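Local coordinates for putative membrane protein COG4129 (Clostridium difficile, PDB 3KMI) that is a putative membrane protein, probably related to aromatic acid exporters, represented here by its all-helical C-terminal domain, at residues E12-L17 / L75-I80; E19-V24 / D86-L91; T118-E123 / V169-A174. All coordinates share one frame; numbering follows the deposited sequence.

All three contacts lie in one all-helical domain assigned to the putative aromatic acid exporter C-terminal family. Contacts 1 and 2 join the same two helices, 7-33 and 68-95, at levels whose centres are about 14 Å apart; along the chain their segments alternate. Contact 3 comes later in sequence and fastens the loop 118-123 to helix 148-176, with its centre about 14 Å from that of contact 1 and 15 Å from that of contact 2. Helix 148-176 ties the set together: Ala174 packs on His77 of contact 1, and Arg171 reaches Ser22 of contact 2. The first, third and last helices thus pack against one another.

Contact 1. Residues E12-L17 / L75-I80; sequences EVQKKL and LEHMDI
Gln14 and His77 open a helix-to-helix contact within an all-helical bundle, where helix 7-33 passes helix 68-95; their CA atoms, 7.6 Å apart, are the nearest pair between the segments. Gln14 lays its CB over one face of the His77 imidazole, 3.7 Å from the ring centroid and 29° off the normal, a CH-pi contact displaced toward CE1. Farther out, its extended side chain carries the amide over the rim of the same face, stacked with the planes 26° apart, while Gln14 OE1 is hydrogen-bonded to His11 ND1. The imidazole reaches across because His77 CG stands anti to its backbone N (chi1 -179°), and Ala174 of helix 148-176 packs against it.

A turn farther on, Leu17 continues the seam with hydrophobic packing. It also touches Leu51 and Ile52 of helix 41-61 and Ile81 of helix 68-95, so Leu17 is packed by both helices 41-61 and 68-95. Across from it is Met78, modelled as selenomethionine, whose chain bends at both chi2 and chi3 and thereby curls its end toward helix 7-33. Gln14 and Met78 were each modelled in two conformers. In the Met78 conformer described, the leucine and selenomethionine side chains cross at about a right angle, with Leu17 CD1 3.4 Å from Met78 SE, a value to be taken with caution, and 3.9 Å from Met78 CE.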
loop_
_atom_site.group_PDB
_atom_site.type_symbol
_atom_site.label_atom_id
_atom_site.label_comp_id
_atom_site.label_asym_id
_atom_site.label_seq_id
_atom_site.Cartn_x
_atom_site.Cartn_y
_atom_site.Cartn_z
ATOM N N GLU A 12 -5.119 -8.396 -25.129
ATOM C CA GLU A 12 -4.031 -7.536 -25.602
ATOM C C GLU A 12 -3.851 -6.300 -24.730
ATOM O O GLU A 12 -2.720 -5.902 -24.442
ATOM C CB GLU A 12 -4.274 -7.073 -27.029
ATOM C CG GLU A 12 -2.979 -6.900 -27.821
ATOM C CD GLU A 12 -2.478 -8.217 -28.437
ATOM O OE1 GLU A 12 -3.272 -9.183 -28.554
ATOM O OE2 GLU A 12 -1.286 -8.279 -28.811
ATOM N N VAL A 13 -4.984 -5.710 -24.337
ATOM C CA VAL A 13 -5.049 -4.513 -23.509
ATOM C C VAL A 13 -4.490 -4.804 -22.107
ATOM O O VAL A 13 -3.695 -4.018 -21.577
ATOM C CB VAL A 13 -6.520 -3.980 -23.450
ATOM C CG1 VAL A 13 -6.711 -2.920 -22.355
ATOM C CG2 VAL A 13 -6.924 -3.388 -24.790
ATOM N N GLN A 14 -4.893 -5.928 -21.518
ATOM C CA GLN A 14 -4.410 -6.306 -20.192
ATOM C C GLN A 14 -2.912 -6.649 -20.235
ATOM O O GLN A 14 -2.171 -6.340 -19.297
ATOM C CB GLN A 14 -5.248 -7.466 -19.612
ATOM C CG GLN A 14 -4.547 -8.811 -19.565
ATOM C CD GLN A 14 -5.518 -9.975 -19.549
ATOM O OE1 GLN A 14 -6.736 -9.790 -19.671
ATOM N NE2 GLN A 14 -4.986 -11.182 -19.404
ATOM N N LYS A 15 -2.478 -7.264 -21.337
ATOM C CA LYS A 15 -1.059 -7.531 -21.598
ATOM C C LYS A 15 -0.224 -6.232 -21.695
ATOM O O LYS A 15 0.855 -6.122 -21.103
ATOM C CB LYS A 15 -0.941 -8.292 -22.918
ATOM C CG LYS A 15 0.471 -8.524 -23.393
ATOM C CD LYS A 15 1.175 -9.613 -22.591
ATOM C CE LYS A 15 2.355 -10.215 -23.376
ATOM N NZ LYS A 15 1.930 -10.966 -24.613
ATOM N N LYS A 16 -0.732 -5.259 -22.450
ATOM C CA LYS A 16 -0.050 -3.981 -22.589
ATOM C C LYS A 16 0.029 -3.221 -21.247
ATOM O O LYS A 16 1.062 -2.623 -20.926
ATOM C CB LYS A 16 -0.704 -3.149 -23.692
ATOM C CG LYS A 16 -0.046 -1.789 -23.935
ATOM C CD LYS A 16 -0.429 -1.189 -25.274
ATOM C CE LYS A 16 -1.729 -0.368 -25.195
ATOM N NZ LYS A 16 -2.073 0.406 -26.439
ATOM N N LEU A 17 -1.061 -3.215 -20.472
ATOM C CA LEU A 17 -1.053 -2.568 -19.148
ATOM C C LEU A 17 -0.011 -3.207 -18.210
ATOM O O LEU A 17 0.731 -2.496 -17.544
ATOM C CB LEU A 17 -2.435 -2.644 -18.474
ATOM C CG LEU A 17 -3.456 -1.669 -19.071
ATOM C CD1 LEU A 17 -4.858 -2.225 -18.934
ATOM C CD2 LEU A 17 -3.334 -0.305 -18.392
ATOM N N LEU A 75 -13.185 -4.584 -15.735
ATOM C CA LEU A 75 -13.062 -3.573 -14.674
ATOM C C LEU A 75 -12.386 -4.122 -13.412
ATOM O O LEU A 75 -11.575 -3.413 -12.766
ATOM C CB LEU A 75 -14.422 -2.907 -14.367
ATOM C CG LEU A 75 -14.920 -1.798 -15.312
ATOM C CD1 LEU A 75 -16.221 -1.203 -14.828
ATOM C CD2 LEU A 75 -13.917 -0.642 -15.558
ATOM N N GLU A 76 -12.656 -5.387 -13.099
ATOM C CA GLU A 76 -11.953 -6.058 -12.020
ATOM C C GLU A 76 -10.451 -6.207 -12.288
ATOM O O GLU A 76 -9.640 -6.102 -11.356
ATOM C CB GLU A 76 -12.613 -7.401 -11.645
ATOM C CG GLU A 76 -14.000 -7.215 -10.979
ATOM C CD GLU A 76 -14.716 -8.524 -10.574
ATOM O OE1 GLU A 76 -14.189 -9.631 -10.826
ATOM O OE2 GLU A 76 -15.832 -8.437 -10.003
ATOM N N HIS A 77 -10.066 -6.447 -13.537
ATOM C CA HIS A 77 -8.660 -6.506 -13.864
ATOM C C HIS A 77 -8.037 -5.115 -13.775
ATOM O O HIS A 77 -6.879 -4.983 -13.356
ATOM C CB HIS A 77 -8.433 -7.123 -15.260
ATOM C CG HIS A 77 -6.995 -7.228 -15.635
ATOM N ND1 HIS A 77 -6.309 -6.196 -16.253
ATOM C CD2 HIS A 77 -6.092 -8.219 -15.433
ATOM C CE1 HIS A 77 -5.044 -6.550 -16.412
ATOM N NE2 HIS A 77 -4.888 -7.775 -15.931
HETATM N N MSE A 78 -8.794 -4.093 -14.173
HETATM C CA MSE A 78 -8.330 -2.706 -14.128
HETATM C C MSE A 78 -8.099 -2.290 -12.683
HETATM O O MSE A 78 -7.193 -1.515 -12.395
HETATM C CB MSE A 78 -9.350 -1.759 -14.773
HETATM C CG MSE A 78 -9.493 -1.905 -16.273
HETATM SE SE MSE A 78 -7.818 -1.817 -17.268
HETATM C CE MSE A 78 -6.996 -0.297 -16.363
ATOM N N ASP A 79 -8.923 -2.804 -11.771
ATOM C CA ASP A 79 -8.715 -2.488 -10.339
ATOM C C ASP A 79 -7.349 -2.985 -9.838
ATOM O O ASP A 79 -6.707 -2.319 -9.036
ATOM C CB ASP A 79 -9.861 -2.967 -9.452
ATOM C CG ASP A 79 -11.115 -2.159 -9.643
ATOM O OD1 ASP A 79 -11.044 -0.936 -9.893
ATOM O OD2 ASP A 79 -12.193 -2.733 -9.520
ATOM N N ILE A 80 -6.921 -4.156 -10.298
ATOM C CA ILE A 80 -5.586 -4.674 -9.981
ATOM C C ILE A 80 -4.483 -3.779 -10.582
ATOM O O ILE A 80 -3.495 -3.422 -9.909
ATOM C CB ILE A 80 -5.401 -6.105 -10.499
ATOM C CG1 ILE A 80 -6.475 -7.036 -9.907
ATOM C CG2 ILE A 80 -4.008 -6.610 -10.184
ATOM C CD1 ILE A 80 -6.523 -8.434 -10.630
#

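Contact 2. Residues E19-V24 / D86-L91; sequences EEVSIV and DILENL
No ring, amide or carboxylate takes part where Val21 and Val24 meet Leu88; the one flat group that does is a peptide carbonyl, with Val21 O 3.8 Å from Leu88 CD1. Everything else is aliphatic. Leu88 CD1 does most of the touching, lying 3.7 Å from Val24 CB and equally near Val24 CG1. Its second branch, CD2, comes alongside the same methyl at 4.0 Å, so Val24 CG1 faces the fork of the leucine. That methyl is anti to the valine's backbone N (chi1 174°), the placement that presents it to helix 68-95. Val21 contributes more lightly, its CG1 standing 4.0 Å from Leu88 CD1.

Leu88 also packs on Leu25 and Ile28, which completes a knobs-into-holes arrangement: one leucine knob of helix 68-95 enters the diamond of Val21, Val24, Leu25 and Ile28 on helix 7-33. The contact is buried, its centre about 4 Å from that of the chain. Helix 41-61 borders it through Tyr41, which touches Val24, while helix 148-176 brings Phe167 and Arg171 against Val21.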
loop_
_atom_site.group_PDB
_atom_site.type_symbol
_atom_site.label_atom_id
_atom_site.label_comp_id
_atom_site.label_asym_id
_atom_site.label_seq_id
_atom_site.Cartn_x
_atom_site.Cartn_y
_atom_site.Cartn_z
ATOM N N GLU A 19 2.692 -4.742 -19.158
ATOM C CA GLU A 19 3.986 -4.369 -19.700
ATOM C C GLU A 19 4.336 -2.938 -19.255
ATOM O O GLU A 19 5.448 -2.691 -18.847
ATOM C CB GLU A 19 3.981 -4.516 -21.227
ATOM C CG GLU A 19 3.704 -5.957 -21.675
ATOM C CD GLU A 19 3.518 -6.140 -23.200
ATOM O OE1 GLU A 19 3.422 -5.148 -23.948
ATOM O OE2 GLU A 19 3.446 -7.300 -23.642
ATOM N N GLU A 20 3.378 -2.019 -19.282
ATOM C CA GLU A 20 3.623 -0.665 -18.798
ATOM C C GLU A 20 3.893 -0.555 -17.306
ATOM O O GLU A 20 4.708 0.265 -16.891
ATOM C CB GLU A 20 2.536 0.325 -19.284
ATOM C CG GLU A 20 2.675 0.481 -20.811
ATOM C CD GLU A 20 1.672 1.417 -21.450
ATOM O OE1 GLU A 20 0.872 2.046 -20.719
ATOM O OE2 GLU A 20 1.678 1.497 -22.701
ATOM N N VAL A 21 3.223 -1.373 -16.517
ATOM C CA VAL A 21 3.488 -1.464 -15.085
ATOM C C VAL A 21 4.949 -1.911 -14.889
ATOM O O VAL A 21 5.690 -1.343 -14.082
ATOM C CB VAL A 21 2.540 -2.522 -14.412
ATOM C CG1 VAL A 21 3.022 -2.858 -13.021
ATOM C CG2 VAL A 21 1.044 -1.988 -14.408
ATOM N N SER A 22 5.361 -2.890 -15.670
ATOM C CA SER A 22 6.714 -3.455 -15.461
ATOM C C SER A 22 7.762 -2.425 -15.833
ATOM O O SER A 22 8.793 -2.297 -15.158
ATOM C CB SER A 22 6.896 -4.714 -16.287
ATOM O OG SER A 22 6.004 -5.738 -15.873
ATOM N N ILE A 23 7.483 -1.678 -16.899
ATOM C CA ILE A 23 8.395 -0.613 -17.328
ATOM C C ILE A 23 8.665 0.393 -16.188
ATOM O O ILE A 23 9.809 0.756 -15.938
ATOM C CB ILE A 23 7.865 0.133 -18.578
ATOM C CG1 ILE A 23 8.074 -0.748 -19.812
ATOM C CG2 ILE A 23 8.638 1.423 -18.771
ATOM C CD1 ILE A 23 7.345 -0.260 -21.112
ATOM N N VAL A 24 7.605 0.831 -15.513
ATOM C CA VAL A 24 7.722 1.788 -14.420
ATOM C C VAL A 24 8.463 1.091 -13.268
ATOM O O VAL A 24 9.267 1.704 -12.602
ATOM C CB VAL A 24 6.331 2.319 -13.941
ATOM C CG1 VAL A 24 6.499 3.206 -12.681
ATOM C CG2 VAL A 24 5.629 3.116 -15.063
ATOM N N ASP A 86 -0.692 2.518 -7.994
ATOM C CA ASP A 86 -0.532 3.124 -6.675
ATOM C C ASP A 86 0.743 2.635 -5.932
ATOM O O ASP A 86 1.431 3.429 -5.287
ATOM C CB ASP A 86 -1.781 2.877 -5.792
ATOM C CG ASP A 86 -3.013 3.664 -6.269
ATOM O OD1 ASP A 86 -2.893 4.483 -7.206
ATOM O OD2 ASP A 86 -4.123 3.426 -5.752
ATOM N N ILE A 87 1.011 1.338 -5.999
ATOM C CA ILE A 87 2.175 0.742 -5.292
ATOM C C ILE A 87 3.466 1.247 -5.947
ATOM O O ILE A 87 4.449 1.522 -5.252
ATOM C CB ILE A 87 2.117 -0.795 -5.322
ATOM C CG1 ILE A 87 1.032 -1.331 -4.381
ATOM C CG2 ILE A 87 3.493 -1.462 -4.949
ATOM C CD1 ILE A 87 0.681 -2.808 -4.674
ATOM N N LEU A 88 3.454 1.376 -7.266
ATOM C CA LEU A 88 4.572 2.019 -7.982
ATOM C C LEU A 88 4.844 3.422 -7.470
ATOM O O LEU A 88 6.005 3.785 -7.187
ATOM C CB LEU A 88 4.340 2.053 -9.510
ATOM C CG LEU A 88 4.342 0.697 -10.255
ATOM C CD1 LEU A 88 3.799 0.863 -11.705
ATOM C CD2 LEU A 88 5.761 0.082 -10.256
ATOM N N GLU A 89 3.779 4.216 -7.356
ATOM C CA GLU A 89 3.938 5.559 -6.769
ATOM C C GLU A 89 4.474 5.521 -5.329
ATOM O O GLU A 89 5.307 6.342 -4.978
ATOM C CB GLU A 89 2.608 6.309 -6.815
ATOM C CG GLU A 89 2.232 6.650 -8.227
ATOM C CD GLU A 89 0.971 7.506 -8.285
ATOM O OE1 GLU A 89 -0.085 7.088 -7.788
ATOM O OE2 GLU A 89 1.058 8.600 -8.798
ATOM N N ASN A 90 3.988 4.580 -4.514
ATOM C CA ASN A 90 4.520 4.398 -3.161
ATOM C C ASN A 90 6.022 4.044 -3.162
ATOM O O ASN A 90 6.788 4.605 -2.383
ATOM C CB ASN A 90 3.741 3.336 -2.391
ATOM C CG ASN A 90 2.274 3.683 -2.205
ATOM O OD1 ASN A 90 1.849 4.839 -2.394
ATOM N ND2 ASN A 90 1.491 2.683 -1.810
ATOM N N LEU A 91 6.417 3.102 -4.015
ATOM C CA LEU A 91 7.829 2.744 -4.134
ATOM C C LEU A 91 8.645 3.963 -4.535
ATOM O O LEU A 91 9.620 4.289 -3.864
ATOM C CB LEU A 91 8.009 1.616 -5.138
ATOM C CG LEU A 91 7.464 0.287 -4.607
ATOM C CD1 LEU A 91 7.209 -0.659 -5.765
ATOM C CD2 LEU A 91 8.420 -0.327 -3.599
#

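Contact 3. Residues T118-E123 / V169-A174; sequences TEFEAE and VNRKHA
Phe120 receives the aliphatic part of Arg171 on one face of its ring. Arg171 CG sits almost exactly over the middle, 3.5 Å from the centroid and only 5° off the normal, making a CH-pi contact. The next carbon, Arg171 CD, shifts toward the rim and comes within 3.5 Å of Phe120 CE1. With chi1 at -180°, CG points away from the main-chain nitrogen and carries the chain out over the phenyl group; a bend at chi3 then turns the head, leaving ring and guanidinium planes 87° apart. It is therefore the methylenes, rather than a flat-stacked guanidinium, that the aromatic face meets. Beside this, Phe120 CE2 approaches the backbone at Lys172 N obliquely, at 3.9 Å.

This joins the linker between helices 103-117 and 124-140 to the last helix, 148-176, in the helical bundle of the putative exporter's C-terminal domain. Leu128 of helix 124-140 also packs on Phe120.

Farther out, a water bridges the two segments: it accepts from Arg171 NH1 at 2.8 Å, in the guanidinium plane, and probably donates to Thr118 O at 2.7 Å. That carbonyl oxygen also lies at the edge of the Phe120 ring, in its plane. The other terminal nitrogen of the buried arginine, NH2, is hydrogen-bonded to Ser22 OG of helix 7-33.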
loop_
_atom_site.group_PDB
_atom_site.type_symbol
_atom_site.label_atom_id
_atom_site.label_comp_id
_atom_site.label_asym_id
_atom_site.label_seq_id
_atom_site.Cartn_x
_atom_site.Cartn_y
_atom_site.Cartn_z
ATOM N N THR A 118 10.642 -10.975 -15.382
ATOM C CA THR A 118 10.248 -12.370 -15.318
ATOM C C THR A 118 8.774 -12.524 -15.672
ATOM O O THR A 118 7.894 -11.944 -15.017
ATOM C CB THR A 118 10.540 -12.992 -13.906
ATOM O OG1 THR A 118 11.938 -12.863 -13.596
ATOM C CG2 THR A 118 10.168 -14.487 -13.868
ATOM N N GLU A 119 8.505 -13.297 -16.717
ATOM C CA GLU A 119 7.128 -13.636 -17.079
ATOM C C GLU A 119 6.570 -14.578 -16.009
ATOM O O GLU A 119 7.243 -15.520 -15.611
ATOM C CB GLU A 119 7.089 -14.295 -18.459
ATOM C CG GLU A 119 7.255 -13.320 -19.619
ATOM C CD GLU A 119 6.352 -12.105 -19.494
ATOM O OE1 GLU A 119 5.113 -12.285 -19.517
ATOM O OE2 GLU A 119 6.884 -10.969 -19.367
ATOM N N PHE A 120 5.362 -14.307 -15.525
ATOM C CA PHE A 120 4.800 -15.107 -14.464
ATOM C C PHE A 120 4.336 -16.423 -15.051
ATOM O O PHE A 120 3.596 -16.445 -16.042
ATOM C CB PHE A 120 3.681 -14.362 -13.738
ATOM C CG PHE A 120 4.126 -13.687 -12.460
ATOM C CD1 PHE A 120 5.252 -12.864 -12.435
ATOM C CD2 PHE A 120 3.407 -13.884 -11.280
ATOM C CE1 PHE A 120 5.653 -12.237 -11.242
ATOM C CE2 PHE A 120 3.799 -13.261 -10.094
ATOM C CZ PHE A 120 4.920 -12.429 -10.085
ATOM N N GLU A 121 4.873 -17.507 -14.500
ATOM C CA GLU A 121 4.412 -18.871 -14.808
ATOM C C GLU A 121 3.859 -19.460 -13.515
ATOM O O GLU A 121 3.802 -18.762 -12.511
ATOM C CB GLU A 121 5.548 -19.731 -15.376
ATOM C CG GLU A 121 6.267 -19.080 -16.574
ATOM C CD GLU A 121 7.056 -20.067 -17.409
ATOM O OE1 GLU A 121 7.815 -20.878 -16.829
ATOM O OE2 GLU A 121 6.917 -20.026 -18.654
ATOM N N ALA A 122 3.455 -20.729 -13.536
ATOM C CA ALA A 122 2.747 -21.340 -12.404
ATOM C C ALA A 122 3.320 -20.998 -11.019
ATOM O O ALA A 122 2.589 -20.591 -10.119
ATOM C CB ALA A 122 2.653 -22.868 -12.586
ATOM N N GLU A 123 4.626 -21.157 -10.855
ATOM C CA GLU A 123 5.233 -21.084 -9.536
ATOM C C GLU A 123 5.924 -19.749 -9.265
ATOM O O GLU A 123 6.486 -19.535 -8.184
ATOM C CB GLU A 123 6.230 -22.239 -9.370
ATOM C CG GLU A 123 6.378 -22.732 -7.930
ATOM C CD GLU A 123 5.040 -23.020 -7.272
ATOM O OE1 GLU A 123 4.173 -23.652 -7.919
ATOM O OE2 GLU A 123 4.857 -22.611 -6.109
ATOM N N VAL A 169 1.561 -10.147 -4.891
ATOM C CA VAL A 169 0.256 -10.766 -4.649
ATOM C C VAL A 169 -0.682 -10.361 -5.772
ATOM O O VAL A 169 -1.463 -11.200 -6.275
ATOM C CB VAL A 169 -0.319 -10.379 -3.268
ATOM C CG1 VAL A 169 -1.814 -10.774 -3.137
ATOM C CG2 VAL A 169 0.535 -10.996 -2.159
ATOM N N ASN A 170 -0.600 -9.083 -6.139
ATOM C CA ASN A 170 -1.404 -8.499 -7.214
ATOM C C ASN A 170 -1.065 -9.104 -8.575
ATOM O O ASN A 170 -1.957 -9.400 -9.376
ATOM C CB ASN A 170 -1.238 -6.957 -7.289
ATOM C CG ASN A 170 -2.020 -6.221 -6.205
ATOM O OD1 ASN A 170 -2.909 -6.781 -5.590
ATOM N ND2 ASN A 170 -1.677 -4.955 -5.964
ATOM N N ARG A 171 0.217 -9.295 -8.846
ATOM C CA ARG A 171 0.625 -9.796 -10.160
ATOM C C ARG A 171 0.183 -11.265 -10.295
ATOM O O ARG A 171 -0.241 -11.689 -11.363
ATOM C CB ARG A 171 2.125 -9.616 -10.392
ATOM C CG ARG A 171 2.583 -10.133 -11.784
ATOM C CD ARG A 171 3.787 -9.416 -12.284
ATOM N NE ARG A 171 3.483 -8.084 -12.797
ATOM C CZ ARG A 171 4.337 -7.323 -13.467
ATOM N NH1 ARG A 171 5.570 -7.770 -13.747
ATOM N NH2 ARG A 171 3.944 -6.121 -13.916
ATOM N N LYS A 172 0.251 -12.000 -9.188
ATOM C CA LYS A 172 -0.206 -13.380 -9.131
ATOM C C LYS A 172 -1.722 -13.478 -9.337
ATOM O O LYS A 172 -2.181 -14.363 -10.063
ATOM C CB LYS A 172 0.254 -14.008 -7.824
ATOM C CG LYS A 172 0.138 -15.499 -7.743
ATOM C CD LYS A 172 0.929 -15.971 -6.541
ATOM C CE LYS A 172 0.778 -17.457 -6.377
ATOM N NZ LYS A 172 -0.263 -17.722 -5.375
ATOM N N HIS A 173 -2.468 -12.562 -8.715
ATOM C CA HIS A 173 -3.923 -12.496 -8.842
ATOM C C HIS A 173 -4.341 -12.253 -10.293
ATOM O O HIS A 173 -5.216 -12.947 -10.814
ATOM C CB HIS A 173 -4.510 -11.404 -7.930
ATOM C CG HIS A 173 -5.057 -11.915 -6.629
ATOM N ND1 HIS A 173 -4.512 -11.581 -5.407
ATOM C CD2 HIS A 173 -6.113 -12.720 -6.360
ATOM C CE1 HIS A 173 -5.198 -12.167 -4.442
ATOM N NE2 HIS A 173 -6.179 -12.860 -4.993
ATOM N N ALA A 174 -3.700 -11.278 -10.936
ATOM C CA ALA A 174 -3.960 -10.934 -12.336
ATOM C C ALA A 174 -3.596 -12.048 -13.327
ATOM O O ALA A 174 -4.009 -11.988 -14.479
ATOM C CB ALA A 174 -3.226 -9.671 -12.717
HETATM O O HOH W 1 6.931 -10.119 -13.303
#